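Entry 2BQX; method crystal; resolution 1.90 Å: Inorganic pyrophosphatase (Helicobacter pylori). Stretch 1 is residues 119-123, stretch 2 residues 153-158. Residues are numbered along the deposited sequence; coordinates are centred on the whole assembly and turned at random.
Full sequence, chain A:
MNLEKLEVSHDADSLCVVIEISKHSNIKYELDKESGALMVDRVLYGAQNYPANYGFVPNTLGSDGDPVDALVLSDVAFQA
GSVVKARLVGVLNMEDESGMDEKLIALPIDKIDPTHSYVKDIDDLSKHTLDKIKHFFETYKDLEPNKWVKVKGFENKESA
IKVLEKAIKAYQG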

ATOM      1  N   VAL A 119     -27.671   0.831   7.063  1.00 27.87           N
ATOM      2  CA  VAL A 119     -28.167   0.779   5.693  1.00 27.39           C
ATOM      3  C   VAL A 119     -29.131  -0.393   5.566  1.00 27.28           C
ATOM      4  O   VAL A 119     -28.712  -1.547   5.561  1.00 27.88           O
ATOM      5  CB  VAL A 119     -27.014   0.603   4.688  1.00 27.33           C
ATOM      6  CG1 VAL A 119     -27.571   0.550   3.267  1.00 25.70           C
ATOM      7  CG2 VAL A 119     -26.031   1.766   4.818  1.00 24.92           C
ATOM      8  N   LYS A 120     -30.421  -0.084   5.461  1.00 28.19           N
ATOM      9  CA  LYS A 120     -31.467  -1.102   5.361  1.00 28.01           C
ATOM     10  C   LYS A 120     -32.001  -1.271   3.943  1.00 26.90           C
ATOM     11  O   LYS A 120     -32.488  -2.343   3.579  1.00 26.44           O
ATOM     12  CB  LYS A 120     -32.639  -0.735   6.273  1.00 31.56           C
ATOM     13  CG  LYS A 120     -32.249  -0.369   7.691  1.00 35.25           C
ATOM     14  CD  LYS A 120     -31.668  -1.552   8.439  1.00 37.59           C
ATOM     15  CE  LYS A 120     -31.309  -1.152   9.863  1.00 39.07           C
ATOM     16  NZ  LYS A 120     -30.738  -2.288  10.628  1.00 41.53           N
ATOM     17  N   ASP A 121     -31.918  -0.202   3.159  1.00 26.12           N
ATOM     18  CA  ASP A 121     -32.409  -0.199   1.786  1.00 25.45           C
ATOM     19  C   ASP A 121     -31.545   0.735   0.943  1.00 25.94           C
ATOM     20  O   ASP A 121     -30.797   1.551   1.481  1.00 25.81           O
ATOM     21  CB  ASP A 121     -33.873   0.254   1.768  1.00 25.02           C
ATOM     22  CG  ASP A 121     -34.658  -0.348   0.621  1.00 26.25           C
ATOM     23  OD1 ASP A 121     -35.907  -0.275   0.662  1.00 27.50           O
ATOM     24  OD2 ASP A 121     -34.035  -0.890  -0.320  1.00 23.24           O
ATOM     25  N   ILE A 122     -31.660   0.618  -0.376  1.00 26.96           N
ATOM     26  CA  ILE A 122     -30.862   1.419  -1.300  1.00 26.76           C
ATOM     27  C   ILE A 122     -30.814   2.907  -0.957  1.00 27.18           C
ATOM     28  O   ILE A 122     -29.753   3.532  -1.014  1.00 26.88           O
ATOM     29  CB  ILE A 122     -31.364   1.246  -2.761  1.00 27.75           C
ATOM     30  CG1 ILE A 122     -30.307   1.756  -3.738  1.00 28.50           C
ATOM     31  CG2 ILE A 122     -32.684   1.977  -2.967  1.00 28.53           C
ATOM     32  CD1 ILE A 122     -29.120   0.827  -3.878  1.00 28.25           C
ATOM     33  N   ASP A 123     -31.955   3.474  -0.587  1.00 27.36           N
ATOM     34  CA  ASP A 123     -32.019   4.894  -0.260  1.00 29.69           C
ATOM     35  C   ASP A 123     -31.200   5.305   0.970  1.00 28.12           C
ATOM     36  O   ASP A 123     -31.001   6.495   1.203  1.00 29.15           O
ATOM     37  CB  ASP A 123     -33.479   5.311  -0.073  1.00 34.23           C
ATOM     38  CG  ASP A 123     -34.252   4.329   0.775  1.00 39.41           C
ATOM     39  OD1 ASP A 123     -34.459   3.181   0.315  1.00 42.44           O
ATOM     40  OD2 ASP A 123     -34.648   4.697   1.903  1.00 42.35           O
ATOM     41  N   GLY A 153     -30.314   2.654 -13.583  1.00 27.84           N
ATOM     42  CA  GLY A 153     -30.488   3.212 -12.254  1.00 28.18           C
ATOM     43  C   GLY A 153     -30.592   2.126 -11.206  1.00 26.21           C
ATOM     44  O   GLY A 153     -30.507   0.941 -11.528  1.00 27.28           O
ATOM     45  N   PHE A 154     -30.769   2.526  -9.949  1.00 24.28           N
ATOM     46  CA  PHE A 154     -30.889   1.575  -8.849  1.00 23.39           C
ATOM     47  C   PHE A 154     -32.339   1.319  -8.460  1.00 23.93           C
ATOM     48  O   PHE A 154     -33.196   2.191  -8.609  1.00 25.31           O
ATOM     49  CB  PHE A 154     -30.176   2.092  -7.598  1.00 22.94           C
ATOM     50  CG  PHE A 154     -28.690   2.218  -7.744  1.00 23.77           C
ATOM     51  CD1 PHE A 154     -28.126   3.361  -8.294  1.00 24.57           C
ATOM     52  CD2 PHE A 154     -27.852   1.199  -7.305  1.00 24.06           C
ATOM     53  CE1 PHE A 154     -26.742   3.491  -8.406  1.00 25.96           C
ATOM     54  CE2 PHE A 154     -26.468   1.317  -7.411  1.00 24.96           C
ATOM     55  CZ  PHE A 154     -25.913   2.466  -7.960  1.00 25.31           C
ATOM     56  N   GLU A 155     -32.602   0.121  -7.950  1.00 23.24           N
ATOM     57  CA  GLU A 155     -33.928  -0.242  -7.464  1.00 24.86           C
ATOM     58  C   GLU A 155     -33.714  -0.731  -6.037  1.00 25.37           C
ATOM     59  O   GLU A 155     -32.597  -1.106  -5.674  1.00 24.23           O
ATOM     60  CB  GLU A 155     -34.555  -1.331  -8.334  1.00 25.60           C
ATOM     61  CG  GLU A 155     -34.636  -0.924  -9.794  1.00 29.25           C
ATOM     62  CD  GLU A 155     -35.728  -1.643 -10.553  1.00 31.33           C
ATOM     63  OE1 GLU A 155     -35.926  -2.852 -10.321  1.00 32.28           O
ATOM     64  OE2 GLU A 155     -36.382  -0.995 -11.398  1.00 33.05           O
ATOM     65  N   ASN A 156     -34.770  -0.727  -5.229  1.00 23.59           N
ATOM     66  CA  ASN A 156     -34.655  -1.122  -3.833  1.00 23.61           C
ATOM     67  C   ASN A 156     -34.483  -2.607  -3.528  1.00 22.55           C
ATOM     68  O   ASN A 156     -34.455  -3.452  -4.424  1.00 24.31           O
ATOM     69  CB  ASN A 156     -35.841  -0.576  -3.030  1.00 23.91           C
ATOM     70  CG  ASN A 156     -37.175  -1.070  -3.540  1.00 24.83           C
ATOM     71  OD1 ASN A 156     -37.275  -2.152  -4.117  1.00 24.57           O
ATOM     72  ND2 ASN A 156     -38.221  -0.280  -3.309  1.00 24.71           N
ATOM     73  N   LYS A 157     -34.358  -2.904  -2.240  1.00 23.95           N
ATOM     74  CA  LYS A 157     -34.171  -4.269  -1.764  1.00 22.20           C
ATOM     75  C   LYS A 157     -35.281  -5.216  -2.220  1.00 23.92           C
ATOM     76  O   LYS A 157     -35.020  -6.372  -2.562  1.00 24.09           O
ATOM     77  CB  LYS A 157     -34.078  -4.267  -0.237  1.00 23.53           C
ATOM     78  CG  LYS A 157     -33.788  -5.623   0.378  1.00 22.99           C
ATOM     79  CD  LYS A 157     -33.857  -5.548   1.899  1.00 24.31           C
ATOM     80  CE  LYS A 157     -33.525  -6.885   2.513  1.00 26.25           C
ATOM     81  NZ  LYS A 157     -33.702  -6.906   3.994  1.00 28.29           N
ATOM     82  N   GLU A 158     -36.518  -4.734  -2.222  1.00 25.35           N
ATOM     83  CA  GLU A 158     -37.641  -5.567  -2.647  1.00 27.55           C
ATOM     84  C   GLU A 158     -37.403  -6.049  -4.080  1.00 26.87           C
ATOM     85  O   GLU A 158     -37.649  -7.211  -4.400  1.00 26.87           O
ATOM     86  CB  GLU A 158     -38.945  -4.770  -2.561  1.00 30.32           C
ATOM     87  CG  GLU A 158     -40.170  -5.522  -3.038  1.00 37.94           C
ATOM     88  CD  GLU A 158     -41.460  -4.767  -2.758  1.00 41.69           C
ATOM     89  OE1 GLU A 158     -42.525  -5.219  -3.225  1.00 44.27           O
ATOM     90  OE2 GLU A 158     -41.405  -3.727  -2.067  1.00 42.91           O
TER
HETATM   91  O   HOH W   1     -32.367  -4.667   5.122  1.00 33.19           O
HETATM   92  O   HOH W   2     -37.340  -2.380  -0.528  1.00 23.67           O
HETATM   93  O   HOH W   3     -37.606   1.590  -1.093  1.00 41.46           O

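Contact between residues 119-123 and 153-158 of inorganic pyrophosphatase, burying 267 Å² in all. G153, at the start of the second stretch, lies out of reach; its backbone angles would jam a CB against the preceding carbonyl O, so they suit glycine. F154 points its CA-to-CB bond toward the first stretch and meets I122, which points back: CD2 of F154 lies 3.7 Å from I122 CD1, an apolar contact made obliquely to the ring. The CA-to-CB bond of E155 points away, and its backbone O approaches I122, with E155 O 3.9 Å from I122 CB. At N156, I122 CG2 packs 3.8 Å from N156 CA, while D121 OD2 comes within 3.3 Å of N156 CB. N156 also occupies the N-cap position, its side chain capping a backbone N just past the stretch. K157 opens the helix, and its backbone amide, without a carbonyl partner within the helix, makes the one direct hydrogen bond across the contact: K157 N to D121 OD2, 2.8 Å and nearly straight at 166°. D121 OD2 also accepts from I122 N (2.8 Å), so one carboxylate oxygen joins the 3-10 segment at I122 to the helix start. The extended K157 side chain runs past K120, and a water bridges K157 NZ and K120 O. Two further waters link D121 OD1 to N156 ND2 and to E158 N.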